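Local coordinates for protein endo-xylogalacturonan hydrolase A (Aspergillus tubingensis, PDB 4C2L) that hydrolyses xylogalacturonan, the xylose-substituted galacturonan of the hairy regions of pectin, as a secreted glycoside hydrolase of family 28, at residues A[29-40]-A[56-67]; A[196-204]-A[218-227]. All coordinates share one frame; numbering follows the deposited sequence.

Contact 1. Residues A[29-40]-A[56-67]; sequences TDDVPAITEALS and YYLNSVLDLGSC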
loop_
_atom_site.group_PDB
_atom_site.type_symbol
_atom_site.label_atom_id
_atom_site.label_comp_id
_atom_site.label_asym_id
_atom_site.label_seq_id
_atom_site.Cartn_x
_atom_site.Cartn_y
_atom_site.Cartn_z
ATOM N N THR A 29 11.237 -24.760 -16.236
ATOM C CA THR A 29 9.974 -24.993 -16.932
ATOM C C THR A 29 8.890 -24.096 -16.365
ATOM O O THR A 29 8.582 -24.169 -15.177
ATOM C CB THR A 29 9.547 -26.467 -16.855
ATOM O OG1 THR A 29 10.550 -27.261 -17.495
ATOM C CG2 THR A 29 8.217 -26.684 -17.567
ATOM N N ASP A 30 8.320 -23.262 -17.230
ATOM C CA ASP A 30 7.270 -22.334 -16.812
ATOM C C ASP A 30 5.976 -23.125 -16.561
ATOM O O ASP A 30 5.505 -23.844 -17.451
ATOM C CB ASP A 30 7.065 -21.304 -17.925
ATOM C CG ASP A 30 6.254 -20.110 -17.468
ATOM O OD1 ASP A 30 5.750 -20.115 -16.322
ATOM O OD2 ASP A 30 6.153 -19.163 -18.270
ATOM N N ASP A 31 5.419 -23.014 -15.344
ATOM C CA ASP A 31 4.147 -23.654 -15.012
ATOM C C ASP A 31 2.921 -22.805 -15.329
ATOM O O ASP A 31 1.787 -23.268 -15.186
ATOM C CB ASP A 31 4.106 -24.038 -13.516
ATOM C CG ASP A 31 5.062 -25.170 -13.174
ATOM O OD1 ASP A 31 5.255 -26.087 -14.012
ATOM O OD2 ASP A 31 5.620 -25.155 -12.052
ATOM N N VAL A 32 3.131 -21.554 -15.731
ATOM C CA VAL A 32 1.996 -20.663 -16.001
ATOM C C VAL A 32 0.970 -21.268 -16.988
ATOM O O VAL A 32 -0.217 -21.226 -16.720
ATOM C CB VAL A 32 2.462 -19.247 -16.407
ATOM C CG1 VAL A 32 1.327 -18.427 -17.008
ATOM C CG2 VAL A 32 3.041 -18.514 -15.193
ATOM N N PRO A 33 1.427 -21.877 -18.104
ATOM C CA PRO A 33 0.378 -22.414 -19.001
ATOM C C PRO A 33 -0.489 -23.492 -18.358
ATOM O O PRO A 33 -1.706 -23.497 -18.562
ATOM C CB PRO A 33 1.187 -22.982 -20.176
ATOM C CG PRO A 33 2.376 -22.075 -20.227
ATOM C CD PRO A 33 2.741 -21.832 -18.771
ATOM N N ALA A 34 0.127 -24.385 -17.581
ATOM C CA ALA A 34 -0.621 -25.404 -16.846
ATOM C C ALA A 34 -1.624 -24.782 -15.887
ATOM O O ALA A 34 -2.746 -25.284 -15.744
ATOM C CB ALA A 34 0.322 -26.327 -16.083
ATOM N N ILE A 35 -1.216 -23.695 -15.232
ATOM C CA ILE A 35 -2.088 -22.992 -14.301
ATOM C C ILE A 35 -3.274 -22.321 -15.014
ATOM O O ILE A 35 -4.423 -22.461 -14.588
ATOM C CB ILE A 35 -1.290 -21.970 -13.457
ATOM C CG1 ILE A 35 -0.229 -22.698 -12.615
ATOM C CG2 ILE A 35 -2.232 -21.132 -12.602
ATOM C CD1 ILE A 35 0.828 -21.786 -11.997
ATOM N N THR A 36 -3.017 -21.608 -16.109
ATOM C CA THR A 36 -4.127 -20.946 -16.799
ATOM C C THR A 36 -5.037 -21.942 -17.492
ATOM O O THR A 36 -6.223 -21.683 -17.638
ATOM C CB THR A 36 -3.673 -19.834 -17.765
ATOM O OG1 THR A 36 -2.759 -20.392 -18.718
ATOM C CG2 THR A 36 -2.984 -18.709 -16.974
ATOM N N GLU A 37 -4.508 -23.086 -17.902
ATOM C CA GLU A 37 -5.382 -24.106 -18.486
ATOM C C GLU A 37 -6.304 -24.672 -17.408
ATOM O O GLU A 37 -7.488 -24.875 -17.663
ATOM C CB GLU A 37 -4.598 -25.215 -19.179
ATOM C CG GLU A 37 -5.449 -26.031 -20.156
ATOM C CD GLU A 37 -6.317 -27.049 -19.447
ATOM O OE1 GLU A 37 -5.870 -27.559 -18.385
ATOM O OE2 GLU A 37 -7.439 -27.335 -19.942
ATOM N N ALA A 38 -5.760 -24.904 -16.211
ATOM C CA ALA A 38 -6.580 -25.354 -15.082
ATOM C C ALA A 38 -7.657 -24.322 -14.754
ATOM O O ALA A 38 -8.827 -24.677 -14.545
ATOM C CB ALA A 38 -5.709 -25.627 -13.857
ATOM N N LEU A 39 -7.277 -23.044 -14.729
ATOM C CA LEU A 39 -8.239 -21.973 -14.485
ATOM C C LEU A 39 -9.292 -21.905 -15.589
ATOM O O LEU A 39 -10.477 -21.731 -15.320
ATOM C CB LEU A 39 -7.543 -20.614 -14.306
ATOM C CG LEU A 39 -8.379 -19.564 -13.567
ATOM C CD1 LEU A 39 -8.602 -19.967 -12.108
ATOM C CD2 LEU A 39 -7.713 -18.195 -13.623
ATOM N N SER A 40 -8.866 -22.044 -16.836
ATOM C CA SER A 40 -9.814 -22.010 -17.939
ATOM C C SER A 40 -10.788 -23.187 -17.860
ATOM O O SER A 40 -11.997 -23.046 -18.122
ATOM C CB SER A 40 -9.078 -22.033 -19.278
ATOM O OG SER A 40 -10.003 -21.672 -20.287
ATOM N N TYR A 56 5.382 -24.424 -7.518
ATOM C CA TYR A 56 5.150 -24.092 -8.922
ATOM C C TYR A 56 6.065 -22.940 -9.297
ATOM O O TYR A 56 6.293 -22.041 -8.486
ATOM C CB TYR A 56 3.696 -23.687 -9.142
ATOM C CG TYR A 56 2.727 -24.848 -9.037
ATOM C CD1 TYR A 56 2.366 -25.376 -7.792
ATOM C CD2 TYR A 56 2.183 -25.420 -10.181
ATOM C CE1 TYR A 56 1.482 -26.442 -7.698
ATOM C CE2 TYR A 56 1.310 -26.492 -10.105
ATOM C CZ TYR A 56 0.960 -26.995 -8.862
ATOM O OH TYR A 56 0.081 -28.047 -8.792
ATOM N N TYR A 57 6.590 -22.982 -10.522
ATOM C CA TYR A 57 7.548 -22.003 -11.005
ATOM C C TYR A 57 6.838 -21.172 -12.035
ATOM O O TYR A 57 6.386 -21.690 -13.046
ATOM C CB TYR A 57 8.783 -22.697 -11.613
ATOM C CG TYR A 57 9.494 -23.477 -10.552
ATOM C CD1 TYR A 57 10.332 -22.828 -9.640
ATOM C CD2 TYR A 57 9.281 -24.848 -10.416
ATOM C CE1 TYR A 57 10.978 -23.537 -8.638
ATOM C CE2 TYR A 57 9.910 -25.572 -9.405
ATOM C CZ TYR A 57 10.757 -24.909 -8.530
ATOM O OH TYR A 57 11.378 -25.605 -7.517
ATOM N N LEU A 58 6.698 -19.883 -11.748
ATOM C CA LEU A 58 5.932 -19.016 -12.618
ATOM C C LEU A 58 6.927 -18.107 -13.308
ATOM O O LEU A 58 7.480 -17.201 -12.692
ATOM C CB LEU A 58 4.922 -18.208 -11.791
ATOM C CG LEU A 58 3.663 -18.956 -11.297
ATOM C CD1 LEU A 58 3.966 -20.155 -10.438
ATOM C CD2 LEU A 58 2.799 -17.985 -10.507
ATOM N N ASN A 59 7.173 -18.349 -14.586
ATOM C CA ASN A 59 8.255 -17.638 -15.270
ATOM C C ASN A 59 7.747 -16.569 -16.243
ATOM O O ASN A 59 8.505 -16.048 -17.088
ATOM C CB ASN A 59 9.149 -18.641 -15.997
ATOM C CG ASN A 59 9.825 -19.606 -15.051
ATOM O OD1 ASN A 59 9.874 -19.373 -13.841
ATOM N ND2 ASN A 59 10.343 -20.713 -15.597
ATOM N N SER A 60 6.471 -16.227 -16.087
ATOM C CA SER A 60 5.818 -15.224 -16.919
ATOM C C SER A 60 4.617 -14.674 -16.174
ATOM O O SER A 60 4.280 -15.173 -15.086
ATOM C CB SER A 60 5.379 -15.864 -18.235
ATOM O OG SER A 60 4.504 -16.951 -17.997
ATOM N N VAL A 61 3.964 -13.660 -16.745
ATOM C CA VAL A 61 2.763 -13.086 -16.119
ATOM C C VAL A 61 1.689 -14.160 -15.957
ATOM O O VAL A 61 1.417 -14.895 -16.910
ATOM C CB VAL A 61 2.187 -11.959 -16.988
ATOM C CG1 VAL A 61 0.840 -11.487 -16.431
ATOM C CG2 VAL A 61 3.189 -10.809 -17.085
ATOM N N LEU A 62 1.101 -14.251 -14.767
ATOM C CA LEU A 62 -0.029 -15.157 -14.523
ATOM C C LEU A 62 -1.312 -14.354 -14.604
ATOM O O LEU A 62 -1.574 -13.496 -13.761
ATOM C CB LEU A 62 0.073 -15.796 -13.131
ATOM C CG LEU A 62 -1.100 -16.681 -12.703
ATOM C CD1 LEU A 62 -1.331 -17.807 -13.698
ATOM C CD2 LEU A 62 -0.837 -17.249 -11.310
ATOM N N ASP A 63 -2.098 -14.624 -15.634
ATOM C CA ASP A 63 -3.312 -13.873 -15.873
ATOM C C ASP A 63 -4.493 -14.694 -15.364
ATOM O O ASP A 63 -4.682 -15.836 -15.788
ATOM C CB ASP A 63 -3.439 -13.588 -17.374
ATOM C CG ASP A 63 -4.511 -12.577 -17.677
ATOM O OD1 ASP A 63 -5.681 -12.868 -17.354
ATOM O OD2 ASP A 63 -4.190 -11.496 -18.235
ATOM N N LEU A 64 -5.251 -14.135 -14.431
ATOM C CA LEU A 64 -6.363 -14.858 -13.794
ATOM C C LEU A 64 -7.721 -14.550 -14.432
ATOM O O LEU A 64 -8.775 -14.846 -13.852
ATOM C CB LEU A 64 -6.400 -14.569 -12.285
ATOM C CG LEU A 64 -5.138 -14.959 -11.504
ATOM C CD1 LEU A 64 -5.370 -14.743 -10.003
ATOM C CD2 LEU A 64 -4.730 -16.403 -11.783
ATOM N N GLY A 65 -7.685 -14.017 -15.647
ATOM C CA GLY A 65 -8.893 -13.515 -16.292
ATOM C C GLY A 65 -9.994 -14.528 -16.551
ATOM O O GLY A 65 -11.143 -14.142 -16.711
ATOM N N SER A 66 -9.683 -15.816 -16.591
ATOM C CA SER A 66 -10.738 -16.800 -16.872
ATOM C C SER A 66 -11.545 -17.164 -15.620
ATOM O O SER A 66 -12.487 -17.950 -15.677
ATOM C CB SER A 66 -10.161 -18.042 -17.539
ATOM O OG SER A 66 -9.340 -18.715 -16.626
ATOM N N CYS A 67 -11.170 -16.582 -14.491
ATOM C CA CYS A 67 -11.881 -16.803 -13.246
ATOM C C CYS A 67 -13.244 -16.130 -13.318
ATOM O O CYS A 67 -13.339 -14.952 -13.622
ATOM C CB CYS A 67 -11.089 -16.193 -12.095
ATOM S SG CYS A 67 -11.954 -16.315 -10.521
HETATM O O HOH W 1 -7.108 -19.049 -18.347
HETATM O O HOH W 2 -12.735 -20.390 -16.789
#
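Asp-30 and Asp-31, on the way into helix 32-40, grip the chain at 57-60 through both side chains and backbone. Asp-30 has its CG anti to the backbone N (chi1 -166°), which swings the carboxylate beside Asn-59. Asp-30 OD1 accepts from Asn-59 N (2.9 Å) and also from Val-32 N, a capping bond; the two N-H groups come from opposite faces of the carboxylate plane. Asp-30 OD2 takes the hydroxyl of Ser-60 OG (2.8 Å) on its syn lone pair. One acidic group thus caps the turn that leads into the helix and holds the bend after strand 56-58. Asp-31 closes a two-bond ring with Tyr-57: its N donates to Tyr-57 O at 2.8 Å, almost in line with the C=O, while its OD2 receives Tyr-57 N (2.8 Å) on the anti side. The other oxygen, OD1, is hydrogen-bonded to Gly-24 N.

Apolar contacts follow along the helix. Val-32 CG2 rests on Leu-58 CB (3.9 Å), and Ile-35 crosses both Leu-58 and Leu-62 at about a right angle, its CG2 3.6 Å from Leu-62 CD1. Leu-39 CD2 meets Leu-64 CD2 at 3.9 Å.

At the far end water takes over: one molecule donates to Thr-36 O and is hydrogen-bonded to Ser-66 OG.

The helix runs across strand 56-58 at 102°, as the N-terminal cap of the parallel beta-helix. Around it, Leu-58 packs on strand 77-80, Leu-39 and Leu-64 reach Ile-72 of strand 70-74, and Cys-67 is tied to Cys-70 by a disulfide.

Contact 2. Residues A[196-204]-A[218-227]; sequences STYVTITEV and SSNYVTVDTI. With NAG (2-acetamido-2-deoxy-beta-D-glucopyranose), chain B.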
loop_
_atom_site.group_PDB
_atom_site.type_symbol
_atom_site.label_atom_id
_atom_site.label_comp_id
_atom_site.label_asym_id
_atom_site.label_seq_id
_atom_site.Cartn_x
_atom_site.Cartn_y
_atom_site.Cartn_z
ATOM N N SER A 196 -11.516 2.707 -6.947
ATOM C CA SER A 196 -12.211 1.548 -6.427
ATOM C C SER A 196 -13.219 2.005 -5.402
ATOM O O SER A 196 -13.162 3.147 -4.938
ATOM C CB SER A 196 -11.223 0.569 -5.754
ATOM O OG SER A 196 -10.520 1.212 -4.701
ATOM N N THR A 197 -14.127 1.110 -5.047
ATOM C CA THR A 197 -15.049 1.333 -3.935
ATOM C C THR A 197 -15.178 0.063 -3.113
ATOM O O THR A 197 -15.142 -1.037 -3.663
ATOM C CB THR A 197 -16.452 1.755 -4.428
ATOM O OG1 THR A 197 -16.957 0.753 -5.316
ATOM C CG2 THR A 197 -16.391 3.093 -5.153
ATOM N N TYR A 198 -15.344 0.229 -1.804
ATOM C CA TYR A 198 -15.593 -0.865 -0.868
ATOM C C TYR A 198 -14.439 -1.862 -0.866
ATOM O O TYR A 198 -14.611 -3.068 -1.102
ATOM C CB TYR A 198 -16.952 -1.537 -1.128
ATOM C CG TYR A 198 -18.067 -0.523 -1.285
ATOM C CD1 TYR A 198 -18.508 0.239 -0.197
ATOM C CD2 TYR A 198 -18.668 -0.320 -2.521
ATOM C CE1 TYR A 198 -19.518 1.183 -0.351
ATOM C CE2 TYR A 198 -19.688 0.609 -2.684
ATOM C CZ TYR A 198 -20.101 1.358 -1.601
ATOM O OH TYR A 198 -21.110 2.291 -1.790
ATOM N N VAL A 199 -13.253 -1.331 -0.611
ATOM C CA VAL A 199 -12.068 -2.146 -0.386
ATOM C C VAL A 199 -11.872 -2.260 1.123
ATOM O O VAL A 199 -11.950 -1.258 1.846
ATOM C CB VAL A 199 -10.819 -1.520 -1.049
ATOM C CG1 VAL A 199 -9.555 -2.282 -0.668
ATOM C CG2 VAL A 199 -10.977 -1.498 -2.570
ATOM N N THR A 200 -11.630 -3.479 1.591
ATOM C CA THR A 200 -11.338 -3.716 3.003
ATOM C C THR A 200 -10.006 -4.446 3.138
ATOM O O THR A 200 -9.727 -5.403 2.402
ATOM C CB THR A 200 -12.454 -4.530 3.684
ATOM O OG1 THR A 200 -13.682 -3.790 3.631
ATOM C CG2 THR A 200 -12.112 -4.807 5.161
ATOM N N ILE A 201 -9.195 -3.981 4.078
ATOM C CA ILE A 201 -7.912 -4.601 4.378
ATOM C C ILE A 201 -7.955 -4.874 5.868
ATOM O O ILE A 201 -8.106 -3.944 6.656
ATOM C CB ILE A 201 -6.738 -3.646 4.065
ATOM C CG1 ILE A 201 -6.693 -3.341 2.570
ATOM C CG2 ILE A 201 -5.405 -4.261 4.515
ATOM C CD1 ILE A 201 -5.878 -2.113 2.224
ATOM N N THR A 202 -7.837 -6.142 6.257
ATOM C CA THR A 202 -7.998 -6.457 7.677
ATOM C C THR A 202 -7.125 -7.609 8.114
ATOM O O THR A 202 -6.980 -8.605 7.382
ATOM C CB THR A 202 -9.487 -6.703 8.036
ATOM O OG1 THR A 202 -9.603 -6.917 9.451
ATOM C CG2 THR A 202 -10.051 -7.922 7.283
ATOM N N GLU A 203 -6.551 -7.459 9.303
ATOM C CA GLU A 203 -5.693 -8.480 9.925
ATOM C C GLU A 203 -4.522 -8.819 9.009
ATOM O O GLU A 203 -4.345 -9.954 8.552
ATOM C CB GLU A 203 -6.502 -9.715 10.322
ATOM C CG GLU A 203 -7.586 -9.385 11.347
ATOM C CD GLU A 203 -7.056 -9.048 12.738
ATOM O OE1 GLU A 203 -5.915 -9.430 13.078
ATOM O OE2 GLU A 203 -7.813 -8.403 13.521
ATOM N N VAL A 204 -3.744 -7.795 8.701
ATOM C CA VAL A 204 -2.574 -7.978 7.843
ATOM C C VAL A 204 -1.311 -7.509 8.559
ATOM O O VAL A 204 -1.364 -6.610 9.415
ATOM C CB VAL A 204 -2.727 -7.279 6.456
ATOM C CG1 VAL A 204 -3.997 -7.732 5.760
ATOM C CG2 VAL A 204 -2.699 -5.772 6.584
ATOM N N SER A 218 -8.898 8.618 -6.608
ATOM C CA SER A 218 -10.185 7.934 -6.808
ATOM C C SER A 218 -10.486 6.766 -5.866
ATOM O O SER A 218 -11.464 6.040 -6.079
ATOM C CB SER A 218 -10.432 7.564 -8.284
ATOM O OG SER A 218 -10.245 8.715 -9.089
ATOM N N SER A 219 -9.682 6.580 -4.816
ATOM C CA SER A 219 -10.095 5.634 -3.782
ATOM C C SER A 219 -11.281 6.200 -3.002
ATOM O O SER A 219 -11.346 7.405 -2.721
ATOM C CB SER A 219 -8.945 5.249 -2.839
ATOM O OG SER A 219 -8.240 6.386 -2.383
ATOM N N ASN A 220 -12.215 5.318 -2.670
ATOM C CA ASN A 220 -13.466 5.719 -2.015
ATOM C C ASN A 220 -14.004 4.532 -1.246
ATOM O O ASN A 220 -14.043 3.407 -1.760
ATOM C CB ASN A 220 -14.480 6.149 -3.095
ATOM C CG ASN A 220 -15.727 6.812 -2.531
ATOM O OD1 ASN A 220 -15.787 7.198 -1.359
ATOM N ND2 ASN A 220 -16.749 6.949 -3.391
ATOM N N TYR A 221 -14.433 4.782 -0.011
ATOM C CA TYR A 221 -14.965 3.729 0.865
ATOM C C TYR A 221 -13.944 2.605 1.059
ATOM O O TYR A 221 -14.157 1.460 0.626
ATOM C CB TYR A 221 -16.304 3.192 0.359
ATOM C CG TYR A 221 -17.395 4.238 0.370
ATOM C CD1 TYR A 221 -17.859 4.769 1.572
ATOM C CD2 TYR A 221 -17.964 4.689 -0.819
ATOM C CE1 TYR A 221 -18.855 5.741 1.590
ATOM C CE2 TYR A 221 -18.973 5.654 -0.812
ATOM C CZ TYR A 221 -19.406 6.170 0.398
ATOM O OH TYR A 221 -20.397 7.127 0.412
ATOM N N VAL A 222 -12.849 2.946 1.719
ATOM C CA VAL A 222 -11.818 1.966 2.085
ATOM C C VAL A 222 -11.796 1.851 3.597
ATOM O O VAL A 222 -11.786 2.869 4.311
ATOM C CB VAL A 222 -10.410 2.359 1.578
ATOM C CG1 VAL A 222 -9.391 1.244 1.866
ATOM C CG2 VAL A 222 -10.458 2.663 0.080
ATOM N N THR A 223 -11.798 0.616 4.073
ATOM C CA THR A 223 -11.646 0.341 5.494
ATOM C C THR A 223 -10.390 -0.469 5.689
ATOM O O THR A 223 -10.180 -1.475 5.001
ATOM C CB THR A 223 -12.848 -0.460 6.021
ATOM O OG1 THR A 223 -14.030 0.332 5.883
ATOM C CG2 THR A 223 -12.667 -0.822 7.492
ATOM N N VAL A 224 -9.556 -0.030 6.625
ATOM C CA VAL A 224 -8.411 -0.798 7.024
ATOM C C VAL A 224 -8.614 -1.014 8.531
ATOM O O VAL A 224 -8.691 -0.051 9.292
ATOM C CB VAL A 224 -7.080 -0.030 6.792
ATOM C CG1 VAL A 224 -5.884 -0.879 7.235
ATOM C CG2 VAL A 224 -6.917 0.383 5.326
ATOM N N ASP A 225 -8.686 -2.273 8.944
ATOM C CA ASP A 225 -8.962 -2.602 10.361
ATOM C C ASP A 225 -7.975 -3.649 10.859
ATOM O O ASP A 225 -8.074 -4.805 10.464
ATOM C CB ASP A 225 -10.393 -3.131 10.462
ATOM C CG ASP A 225 -10.836 -3.395 11.896
ATOM O OD1 ASP A 225 -9.984 -3.598 12.796
ATOM O OD2 ASP A 225 -12.067 -3.393 12.115
ATOM N N THR A 226 -7.059 -3.233 11.730
ATOM C CA THR A 226 -6.041 -4.097 12.349
ATOM C C THR A 226 -4.920 -4.432 11.373
ATOM O O THR A 226 -5.016 -5.352 10.550
ATOM C CB THR A 226 -6.627 -5.373 12.997
ATOM O OG1 THR A 226 -7.787 -5.023 13.757
ATOM C CG2 THR A 226 -5.582 -6.045 13.912
ATOM N N ILE A 227 -3.857 -3.660 11.476
ATOM C CA ILE A 227 -2.738 -3.806 10.580
ATOM C C ILE A 227 -1.472 -3.512 11.356
ATOM O O ILE A 227 -1.447 -2.631 12.237
ATOM C CB ILE A 227 -2.906 -2.899 9.329
ATOM C CG1 ILE A 227 -1.749 -3.101 8.350
ATOM C CG2 ILE A 227 -3.019 -1.420 9.720
ATOM C CD1 ILE A 227 -2.085 -2.623 6.944
HETATM C C1 NAG B . -18.768 3.567 5.513
HETATM C C2 NAG B . -18.824 2.255 6.310
HETATM C C3 NAG B . -19.243 1.033 5.493
HETATM C C4 NAG B . -20.300 1.320 4.430
HETATM C C5 NAG B . -20.024 2.652 3.719
HETATM C C6 NAG B . -21.149 3.007 2.759
HETATM C C7 NAG B . -17.298 2.168 8.193
HETATM C C8 NAG B . -15.922 1.821 8.689
HETATM N N2 NAG B . -17.531 1.957 6.902
HETATM O O3 NAG B . -19.779 0.107 6.403
HETATM O O4 NAG B . -20.335 0.246 3.508
HETATM O O5 NAG B . -19.897 3.697 4.671
HETATM O O6 NAG B . -22.318 3.198 3.521
HETATM O O7 NAG B . -18.146 2.631 8.949
#
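Tyr-198 and Tyr-221, on successive coils of a right-handed parallel beta-helix, lie side by side with their ring planes 9° apart, but slid so far (centroids 5.2 Å) that they barely overlap; Tyr-198 CD1 instead meets Tyr-221 CB at 3.7 Å. Asn-220 OD1, hydrogen-bonded to Asn-250 ND2, sits over one face of the Tyr-221 ring, toward its rim. The N-acetylglucosamine of an attached glycan puts C6 at the edge of the Tyr-198 ring, and its C5 lies 3.7 Å from Tyr-221 CD1. Strands 199-202 and 222-225 run nearly parallel, in register. Thr-200 and Thr-223 sit side by side on the outer face, the latter's OG1 near the sugar's acetyl methyl; Val-199 beside Val-222 and Ile-201 beside Val-224 face the buried interior, where Phe-215 packs against Val-222 and Val-224. Alternating backbone bonds join the strands, among them Ile-201 N to Thr-223 O (2.8 Å). Where both segments turn a corner, the Glu-203 carboxylate lies against Thr-226, Glu-203 OE2 3.3 Å from Thr-226 CG2. Thr-202 has OG1 anti to its own N (chi1 -176°); from there it donates to Asp-225 O (2.8 Å) in the carbonyl plane, and Glu-203 N donates to that same oxygen, tilted 23° from the plane.

Contact 1 lies at the N-terminal end of the beta-helix and contact 2 nearer its middle; their centres are 28 Å apart, their nearest atoms about 16 Å, and they do not touch. Contact 1 sets a helix across the chain of an early coil, so unlike elements meet: aspartates supply much of the polar bonding, and an apolar row packs the helix onto the end of the solenoid. Contact 2 joins like to like, strand on strand, with backbone bonds repeated in register. It too is part buried: aliphatic side chains fill the interior, whereas threonines and tyrosines face outward, the tyrosines and Thr-223 meeting a glycan. The buried surfaces are nearly equal, 793 and 783 Å².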